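Local structure of acinetobacter secreted protease CpaA (Acinetobacter nosocomialis M2, 6O38) at residues Ile130-Asp135 with Thr140-Val145; Ser152-Thr157 with Tyr173-Tyr178; Ile375-Val380 with Tyr480-Ala485; Ile428-Ala431 with Glu435-Ser438. The protein is a zinc metalloprotease secreted by Acinetobacter, probably through the type II secretion system, and is held here in complex with its chaperone CpaB. All coordinates share one frame; numbering follows the deposited sequence.

Contact 1. Residues Ile130-Asp135 with Thr140-Val145; sequences IALPSD and TTVQVV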
# COMPACT_ATOMS: atom_id res chain seq x y z
N ILE A 130 15.42 24.50 -17.17
CA ILE A 130 14.02 24.74 -17.52
C ILE A 130 13.20 24.71 -16.25
O ILE A 130 13.49 23.95 -15.31
CB ILE A 130 13.50 23.72 -18.55
CG1 ILE A 130 13.66 22.29 -18.03
CG2 ILE A 130 14.22 23.88 -19.88
CD1 ILE A 130 12.57 21.35 -18.50
N ALA A 131 12.17 25.54 -16.20
CA ALA A 131 11.32 25.67 -15.03
C ALA A 131 9.88 25.36 -15.41
O ALA A 131 9.37 25.90 -16.40
CB ALA A 131 11.41 27.08 -14.43
N LEU A 132 9.25 24.48 -14.65
CA LEU A 132 7.83 24.24 -14.86
C LEU A 132 7.02 25.36 -14.21
O LEU A 132 7.34 25.80 -13.11
CB LEU A 132 7.41 22.90 -14.28
CG LEU A 132 8.06 21.65 -14.89
CD1 LEU A 132 7.57 20.40 -14.19
CD2 LEU A 132 7.78 21.58 -16.38
N PRO A 133 5.97 25.84 -14.87
CA PRO A 133 5.17 26.93 -14.29
C PRO A 133 4.36 26.43 -13.11
O PRO A 133 3.88 25.30 -13.08
CB PRO A 133 4.27 27.37 -15.45
CG PRO A 133 4.12 26.14 -16.28
CD PRO A 133 5.44 25.42 -16.18
N SER A 134 4.20 27.31 -12.12
CA SER A 134 3.37 27.00 -10.97
C SER A 134 1.94 27.46 -11.21
O SER A 134 1.65 28.22 -12.14
CB SER A 134 3.93 27.67 -9.71
OG SER A 134 5.17 27.10 -9.34
N ASP A 135 1.04 26.99 -10.35
CA ASP A 135 -0.37 27.39 -10.36
C ASP A 135 -1.01 27.15 -11.72
O ASP A 135 -1.52 28.06 -12.38
CB ASP A 135 -0.49 28.85 -9.93
CG ASP A 135 0.10 29.09 -8.55
OD1 ASP A 135 -0.03 28.21 -7.68
OD2 ASP A 135 0.74 30.14 -8.37
N THR A 140 -2.68 18.54 -13.70
CA THR A 140 -1.90 18.62 -14.93
C THR A 140 -0.67 17.72 -14.85
O THR A 140 0.13 17.83 -13.92
CB THR A 140 -1.48 20.07 -15.19
OG1 THR A 140 -2.64 20.90 -15.26
CG2 THR A 140 -0.70 20.16 -16.50
N THR A 141 -0.54 16.84 -15.83
CA THR A 141 0.57 15.89 -15.90
C THR A 141 1.47 16.28 -17.06
O THR A 141 0.99 16.54 -18.17
CB THR A 141 0.06 14.46 -16.07
OG1 THR A 141 -0.81 14.13 -14.98
CG2 THR A 141 1.22 13.48 -16.11
N VAL A 142 2.78 16.32 -16.80
CA VAL A 142 3.76 16.72 -17.80
C VAL A 142 4.84 15.65 -17.88
O VAL A 142 5.30 15.14 -16.85
CB VAL A 142 4.38 18.09 -17.47
CG1 VAL A 142 5.51 18.43 -18.42
CG2 VAL A 142 3.31 19.17 -17.50
N GLN A 143 5.24 15.31 -19.11
CA GLN A 143 6.35 14.40 -19.35
C GLN A 143 7.55 15.22 -19.81
O GLN A 143 7.49 15.86 -20.87
CB GLN A 143 5.99 13.34 -20.39
CG GLN A 143 7.19 12.58 -20.93
CD GLN A 143 6.84 11.66 -22.08
OE1 GLN A 143 6.06 12.02 -22.97
NE2 GLN A 143 7.40 10.46 -22.07
N VAL A 144 8.62 15.21 -19.03
CA VAL A 144 9.84 15.92 -19.35
C VAL A 144 10.84 14.92 -19.92
O VAL A 144 11.24 13.98 -19.23
CB VAL A 144 10.41 16.65 -18.12
CG1 VAL A 144 11.57 17.54 -18.53
CG2 VAL A 144 9.33 17.45 -17.43
N VAL A 145 11.24 15.13 -21.17
CA VAL A 145 12.09 14.20 -21.89
C VAL A 145 13.13 15.00 -22.67
O VAL A 145 12.84 16.10 -23.17
CB VAL A 145 11.27 13.28 -22.83
CG1 VAL A 145 10.48 14.11 -23.84
CG2 VAL A 145 12.17 12.28 -23.53
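I130 and V144 reach toward each other tip to tip, with CD1 of I130 3.9 Å from CG1 of V144. Two residues further along the first segment, CD2 of L132 lies 4.4 Å from CG1 of V142, a looser approach at the limit of contact. All four residues are buried, and together the two segments hide 134 Å² from solvent.

The torsions explain how these methyls meet. In I130, CG1 sits between the backbone N and the carbonyl carbon (chi1 57°), which sends the ethyl arm across to the valine. V144 answers with the methyl that lies anti to its backbone N (chi1 -172°). The 9.0 Å from CA of L132 to CA of V142 is a separation that side chains, not backbones, must span.

A second shell fixes both sides. I130 shares backbone hydrogen bonds with D153 and D155, and A131 does so with E107 and I109, which seats strand 129-131 within a four-stranded sheet. W184 packs on both L132 and V142, while its NE1 is hydrogen-bonded to the carbonyl O of P133; V144 also touches F175.

The two strands therefore belong to opposing layers, and the chain between them passes from one layer to the other, as expected of a domain of the StcE beta-sandwich family. Between the two segments only carbon atoms meet, so I130 and L132 are joined to V144 and V142 by hydrophobic burial and dispersion, while the nearby bond from W184 to P133 adds a directional link between the layers.

Contact 2. Residues Ser152-Thr157 with Tyr173-Tyr178; sequences SDIDKT and YWFKYY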
# COMPACT_ATOMS: atom_id res chain seq x y z
N SER A 152 20.92 19.05 -19.18
CA SER A 152 20.26 20.19 -18.55
C SER A 152 19.58 19.69 -17.28
O SER A 152 19.74 18.53 -16.88
CB SER A 152 19.27 20.84 -19.53
OG SER A 152 18.55 19.87 -20.26
N ASP A 153 18.80 20.56 -16.64
CA ASP A 153 18.12 20.19 -15.41
C ASP A 153 16.86 21.03 -15.24
O ASP A 153 16.63 21.99 -15.98
CB ASP A 153 19.05 20.34 -14.19
CG ASP A 153 19.76 21.68 -14.15
OD1 ASP A 153 19.34 22.60 -14.88
OD2 ASP A 153 20.74 21.80 -13.39
N ILE A 154 16.06 20.65 -14.25
CA ILE A 154 14.78 21.29 -13.96
C ILE A 154 14.93 22.14 -12.71
O ILE A 154 15.54 21.70 -11.72
CB ILE A 154 13.66 20.25 -13.78
CG1 ILE A 154 13.53 19.39 -15.03
CG2 ILE A 154 12.34 20.93 -13.46
CD1 ILE A 154 12.56 18.23 -14.88
N ASP A 155 14.40 23.37 -12.76
CA ASP A 155 14.36 24.21 -11.57
C ASP A 155 13.57 23.51 -10.47
O ASP A 155 12.50 22.95 -10.70
CB ASP A 155 13.73 25.57 -11.90
CG ASP A 155 13.88 26.58 -10.76
OD1 ASP A 155 13.65 26.22 -9.59
OD2 ASP A 155 14.23 27.74 -11.05
N LYS A 156 14.12 23.55 -9.25
CA LYS A 156 13.61 22.76 -8.14
C LYS A 156 12.69 23.54 -7.21
O LYS A 156 12.21 22.97 -6.22
CB LYS A 156 14.79 22.18 -7.34
CG LYS A 156 15.83 21.50 -8.20
CD LYS A 156 16.80 20.68 -7.36
CE LYS A 156 18.13 20.49 -8.07
NZ LYS A 156 19.14 19.84 -7.19
N THR A 157 12.45 24.82 -7.49
CA THR A 157 11.68 25.66 -6.57
C THR A 157 10.29 25.09 -6.32
O THR A 157 9.86 24.94 -5.17
CB THR A 157 11.59 27.09 -7.11
OG1 THR A 157 12.91 27.65 -7.19
CG2 THR A 157 10.73 27.95 -6.19
N TYR A 173 11.02 12.09 -17.12
CA TYR A 173 10.39 12.35 -15.83
C TYR A 173 8.94 12.77 -16.06
O TYR A 173 8.66 13.60 -16.93
CB TYR A 173 11.13 13.45 -15.05
CG TYR A 173 12.61 13.21 -14.87
CD1 TYR A 173 13.08 11.97 -14.46
CD2 TYR A 173 13.53 14.22 -15.10
CE1 TYR A 173 14.43 11.74 -14.29
CE2 TYR A 173 14.88 14.00 -14.94
CZ TYR A 173 15.33 12.76 -14.53
OH TYR A 173 16.68 12.55 -14.36
N TRP A 174 8.03 12.18 -15.29
CA TRP A 174 6.62 12.54 -15.32
C TRP A 174 6.25 13.23 -14.01
O TRP A 174 6.51 12.68 -12.93
CB TRP A 174 5.74 11.31 -15.54
CG TRP A 174 5.85 10.71 -16.91
CD1 TRP A 174 6.91 10.03 -17.43
CD2 TRP A 174 4.85 10.73 -17.94
NE1 TRP A 174 6.64 9.63 -18.71
CE2 TRP A 174 5.38 10.05 -19.05
CE3 TRP A 174 3.56 11.26 -18.03
CZ2 TRP A 174 4.67 9.88 -20.24
CZ3 TRP A 174 2.85 11.10 -19.21
CH2 TRP A 174 3.41 10.41 -20.29
N PHE A 175 5.64 14.40 -14.11
CA PHE A 175 5.22 15.18 -12.95
C PHE A 175 3.72 15.45 -13.02
O PHE A 175 3.16 15.62 -14.11
CB PHE A 175 5.96 16.51 -12.85
CG PHE A 175 7.44 16.37 -12.61
CD1 PHE A 175 7.94 16.25 -11.33
CD2 PHE A 175 8.33 16.39 -13.68
CE1 PHE A 175 9.30 16.13 -11.11
CE2 PHE A 175 9.69 16.27 -13.46
CZ PHE A 175 10.17 16.14 -12.18
N LYS A 176 3.08 15.50 -11.86
CA LYS A 176 1.69 15.93 -11.74
C LYS A 176 1.61 17.04 -10.70
O LYS A 176 2.18 16.91 -9.61
CB LYS A 176 0.77 14.76 -11.37
CG LYS A 176 -0.71 15.12 -11.39
CD LYS A 176 -1.58 13.87 -11.46
CE LYS A 176 -1.53 13.08 -10.17
NZ LYS A 176 -2.54 11.98 -10.16
N TYR A 177 0.91 18.11 -11.04
CA TYR A 177 0.82 19.28 -10.17
C TYR A 177 -0.32 19.11 -9.18
O TYR A 177 -1.45 18.81 -9.56
CB TYR A 177 0.62 20.55 -11.00
CG TYR A 177 0.68 21.83 -10.19
CD1 TYR A 177 1.90 22.37 -9.82
CD2 TYR A 177 -0.48 22.49 -9.81
CE1 TYR A 177 1.97 23.54 -9.08
CE2 TYR A 177 -0.42 23.66 -9.07
CZ TYR A 177 0.80 24.18 -8.71
OH TYR A 177 0.86 25.34 -7.98
N TYR A 178 -0.02 19.32 -7.90
CA TYR A 178 -1.00 19.26 -6.82
C TYR A 178 -1.20 20.68 -6.29
O TYR A 178 -0.29 21.24 -5.66
CB TYR A 178 -0.55 18.32 -5.71
CG TYR A 178 -0.66 16.85 -6.05
CD1 TYR A 178 0.19 16.27 -6.99
CD2 TYR A 178 -1.60 16.04 -5.42
CE1 TYR A 178 0.09 14.93 -7.30
CE2 TYR A 178 -1.70 14.70 -5.73
CZ TYR A 178 -0.85 14.14 -6.67
OH TYR A 178 -0.95 12.81 -6.97
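I154 contributes the most surface, and its CD1 does all the touching: it stands 3.8 Å from CE2 of F175 and 4.1 Å from CD2 of Y173. The methyl meets both rings obliquely. I154 and F175 project from their facing strands toward one another, while I154 and Y173 point opposite ways and lie side by side. The ethyl arm of I154 is stretched out (chi2 173°), which carries CD1 well beyond the backbone of its own strand.

Both aromatic residues direct CG beside the backbone N, F175 with chi1 -65°. Being two residues apart on strand 172-178, they present their rings on the same side of it. Strands 152-154 and 172-178 belong to different sheets, and the 10.1 Å between CA of I154 and CA of Y173 is bridged by side chains alone, which fits two facing layers of the beta-sandwich expected of this StcE-family domain. I154 projects into the interior, where it also meets V144 and L167. F165 packs edge-to-face against both F175 and Y173, and the hydroxyl of Y173 is hydrogen-bonded to the carbonyl O of T166.

Past I154 the chain turns at D155, whose OD1 accepts from the backbone N of T157 at 2.8 Å (N-H...O 165°), an Asx turn. The hydroxyl OG1 of T157 donates to the same oxygen at 2.9 Å, on its syn side, so two bonds grip that one carboxylate atom.

Contact 3. Residues Ile375-Val380 with Tyr480-Ala485; sequences IDMLLV and YNMIGA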
# COMPACT_ATOMS: atom_id res chain seq x y z
N ILE A 375 -1.79 -7.33 23.04
CA ILE A 375 -3.01 -6.79 23.64
C ILE A 375 -4.16 -7.72 23.28
O ILE A 375 -4.56 -7.81 22.11
CB ILE A 375 -3.28 -5.36 23.15
CG1 ILE A 375 -2.12 -4.43 23.53
CG2 ILE A 375 -4.59 -4.84 23.73
CD1 ILE A 375 -2.28 -3.01 23.04
N ASP A 376 -4.68 -8.43 24.28
CA ASP A 376 -5.76 -9.38 24.05
C ASP A 376 -7.08 -8.64 23.91
O ASP A 376 -7.40 -7.77 24.73
CB ASP A 376 -5.83 -10.39 25.19
CG ASP A 376 -4.69 -11.39 25.16
OD1 ASP A 376 -4.06 -11.54 24.09
OD2 ASP A 376 -4.42 -12.02 26.21
N MSE A 377 -7.85 -8.97 22.88
CA MSE A 377 -9.10 -8.28 22.60
C MSE A 377 -10.30 -9.21 22.61
O MSE A 377 -10.22 -10.36 22.17
CB MSE A 377 -9.01 -7.57 21.24
CG MSE A 377 -7.95 -6.47 21.17
SE MSE A 377 -8.41 -4.89 22.21
CE MSE A 377 -10.02 -4.36 21.25
N LEU A 378 -11.42 -8.71 23.11
CA LEU A 378 -12.70 -9.42 23.08
C LEU A 378 -13.56 -8.80 21.98
O LEU A 378 -13.86 -7.60 22.02
CB LEU A 378 -13.41 -9.34 24.43
CG LEU A 378 -14.88 -9.77 24.44
CD1 LEU A 378 -15.02 -11.23 24.05
CD2 LEU A 378 -15.51 -9.50 25.80
N LEU A 379 -13.95 -9.62 21.01
CA LEU A 379 -14.74 -9.16 19.87
C LEU A 379 -16.21 -9.45 20.14
O LEU A 379 -16.59 -10.60 20.36
CB LEU A 379 -14.28 -9.83 18.58
CG LEU A 379 -12.79 -9.70 18.26
CD1 LEU A 379 -12.46 -10.35 16.92
CD2 LEU A 379 -12.36 -8.24 18.27
N VAL A 380 -17.03 -8.40 20.13
CA VAL A 380 -18.47 -8.51 20.38
C VAL A 380 -19.20 -8.07 19.12
O VAL A 380 -18.97 -6.96 18.62
CB VAL A 380 -18.90 -7.66 21.59
CG1 VAL A 380 -20.36 -7.91 21.91
CG2 VAL A 380 -18.02 -7.96 22.79
N TYR A 480 -10.76 0.40 32.71
CA TYR A 480 -12.21 0.54 32.72
C TYR A 480 -12.75 1.07 31.40
O TYR A 480 -13.86 0.69 30.99
CB TYR A 480 -12.64 1.47 33.87
CG TYR A 480 -14.11 1.78 33.88
CD1 TYR A 480 -15.04 0.83 34.27
CD2 TYR A 480 -14.57 3.04 33.50
CE1 TYR A 480 -16.39 1.12 34.29
CE2 TYR A 480 -15.92 3.33 33.51
CZ TYR A 480 -16.83 2.37 33.90
OH TYR A 480 -18.17 2.66 33.91
N ASN A 481 -12.00 1.92 30.71
CA ASN A 481 -12.46 2.56 29.49
C ASN A 481 -11.92 1.90 28.23
O ASN A 481 -12.14 2.42 27.13
CB ASN A 481 -12.07 4.04 29.49
CG ASN A 481 -12.88 4.85 30.48
OD1 ASN A 481 -14.11 4.78 30.51
ND2 ASN A 481 -12.19 5.64 31.30
N MSE A 482 -11.24 0.76 28.35
CA MSE A 482 -10.65 0.10 27.20
C MSE A 482 -11.72 -0.58 26.35
O MSE A 482 -11.93 -1.79 26.45
CB MSE A 482 -9.60 -0.92 27.65
CG MSE A 482 -8.75 -1.47 26.52
SE MSE A 482 -7.66 -0.09 25.67
CE MSE A 482 -7.05 -1.10 24.12
N ILE A 483 -12.41 0.21 25.53
CA ILE A 483 -13.49 -0.30 24.69
C ILE A 483 -13.58 0.56 23.44
O ILE A 483 -13.39 1.78 23.49
CB ILE A 483 -14.83 -0.35 25.45
CG1 ILE A 483 -15.93 -0.96 24.58
CG2 ILE A 483 -15.23 1.04 25.94
CD1 ILE A 483 -17.23 -1.20 25.32
N GLY A 484 -13.85 -0.09 22.30
CA GLY A 484 -14.02 0.62 21.05
C GLY A 484 -15.15 -0.01 20.26
O GLY A 484 -15.53 -1.16 20.47
N ALA A 485 -15.71 0.78 19.34
CA ALA A 485 -16.86 0.32 18.58
C ALA A 485 -16.94 1.02 17.23
O ALA A 485 -16.52 2.17 17.08
CB ALA A 485 -18.16 0.55 19.36
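M377 and M482, both deposited as selenomethionine, meet through SE of M377 and the terminal methyl CE of M482, 4.5 Å apart. The same methyl lies 4.5 Å from CG2 of I375, and so faces two residues of the strand at the outer limit of packing; only 85 Å² is buried in all.

The two long chains arrive in different shapes. M377 is folded, its three torsions all near -60° (chi3 -63°), which curls SE round toward the other segment although its first bond points neither toward nor away from that segment. M482 sends CG anti to its backbone N (chi1 -169°), bends once about the next bond and ends extended (chi3 -169°), carrying CE to the strand. Its backbone is the centre of an inverse gamma turn, with a weak bond from N of I483 to O of N481 closing it just before strand 483-487.

Strand 457-462 pairs in parallel with both 367-381 and 483-487, and M377 also packs on its Y459, so these side chains meet across an intervening strand. Such packing on a mainly parallel sheet is consistent with the M12B reprolysin-like fold of clan MA, whose sheet leads here into the zinc-binding helix 496-504.

Contact 4. Residues Ile428-Ala431 with Glu435-Ser438; sequences IPAA and EAIS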
# COMPACT_ATOMS: atom_id res chain seq x y z
N ILE A 428 -25.42 -4.88 23.02
CA ILE A 428 -25.28 -3.97 24.15
C ILE A 428 -26.53 -3.10 24.24
O ILE A 428 -26.93 -2.49 23.23
CB ILE A 428 -24.03 -3.11 24.00
CG1 ILE A 428 -22.78 -4.00 23.88
CG2 ILE A 428 -23.89 -2.15 25.17
CD1 ILE A 428 -21.48 -3.22 23.83
N PRO A 429 -27.19 -3.00 25.40
CA PRO A 429 -28.42 -2.21 25.49
C PRO A 429 -28.15 -0.72 25.34
O PRO A 429 -27.65 -0.07 26.26
CB PRO A 429 -28.96 -2.54 26.88
CG PRO A 429 -28.26 -3.80 27.30
CD PRO A 429 -26.91 -3.74 26.65
N ALA A 430 -28.49 -0.17 24.17
CA ALA A 430 -28.23 1.22 23.85
C ALA A 430 -28.96 1.57 22.56
O ALA A 430 -28.97 0.77 21.62
CB ALA A 430 -26.73 1.50 23.70
N ALA A 431 -29.56 2.76 22.52
CA ALA A 431 -30.20 3.23 21.31
C ALA A 431 -29.20 3.73 20.27
O ALA A 431 -29.53 3.77 19.08
CB ALA A 431 -31.20 4.34 21.63
N GLU A 435 -23.99 5.72 22.96
CA GLU A 435 -24.44 5.17 24.23
C GLU A 435 -23.83 3.80 24.50
O GLU A 435 -23.55 3.47 25.66
CB GLU A 435 -25.97 5.09 24.24
CG GLU A 435 -26.59 5.02 25.62
CD GLU A 435 -28.10 5.17 25.57
OE1 GLU A 435 -28.68 5.01 24.47
OE2 GLU A 435 -28.72 5.45 26.62
N ALA A 436 -23.60 2.99 23.46
CA ALA A 436 -23.09 1.64 23.66
C ALA A 436 -21.67 1.65 24.21
O ALA A 436 -21.31 0.77 25.01
CB ALA A 436 -23.15 0.85 22.35
N ILE A 437 -20.85 2.61 23.79
CA ILE A 437 -19.47 2.66 24.27
C ILE A 437 -19.42 2.98 25.76
O ILE A 437 -18.45 2.62 26.44
CB ILE A 437 -18.65 3.66 23.43
CG1 ILE A 437 -17.18 3.26 23.41
CG2 ILE A 437 -18.82 5.08 23.96
CD1 ILE A 437 -16.92 1.96 22.69
N SER A 438 -20.45 3.65 26.28
CA SER A 438 -20.50 3.97 27.70
C SER A 438 -20.96 2.76 28.52
O SER A 438 -20.23 2.28 29.39
CB SER A 438 -21.42 5.16 27.94
OG SER A 438 -20.72 6.39 27.79
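A430 turns its methyl squarely onto the start of the helix: CB lies 3.5 Å from N of A436 and 3.9 Å from CB of A436. The backbones are close enough for this, CA of A430 and CA of A436 being 5.2 Å apart. On the same methyl, CB of E435 packs at 3.7 Å, so A430 is covered by two successive helix residues.

I428 approaches A436 from the other end of the segment. Its CG2 lies 4.2 Å from CB of A436, and a little closer to the carbonyl O of the same residue. A436 is thereby flanked by two apolar side chains of the loop, I428 and A430.

E435 is oriented quite differently. CG lies anti to the backbone N (chi1 -159°) and the chain beyond is extended, running back alongside A430 to A431. There the backbone N of A431 donates to OE1 at 3.1 Å, with a somewhat bent N-H...O angle of 148° and the N standing 38° out of the carboxylate plane. The backbone N of E435 in turn is hydrogen-bonded to OG1 of T432, consistent with T432 as the N-cap. Two polar links, one through the side chain and one through the backbone of E435, thus tie the first turn to the chain before it. A negative carboxylate near this amino end would probably interact favourably with the helix dipole.

The loop leads from strand 416-425 into helix 433-439. The carbonyl O of I437 is hydrogen-bonded to NE1 of W474. Its side chain points away from the loop and packs on I483 and A485 of strand 483-487 and on L173 of the chaperone CpaB.

Overall arrangement
The four contacts form two well-separated pairs, contacts 1 and 3 lying on opposite sides of the chain's centre. Contacts 1 and 2, with centres 6 Å apart, lie in one StcE-family domain and share both layers: N of V144 and O of Y173 (2.6 Å) probably bond in one, O of I130 and N of D155 (2.8 Å) in the other. Contacts 3 and 4 have centres 14 Å apart, and CD1 of I437 touches CA of G484 at 3.6 Å; in sequence, contact 4 falls between the two segments of contact 3. The centres of contacts 1 and 3 are 50 Å apart. The zinc ligands H498, H502 and H508 follow strand 483-487, placing contact 3 nearest them in sequence.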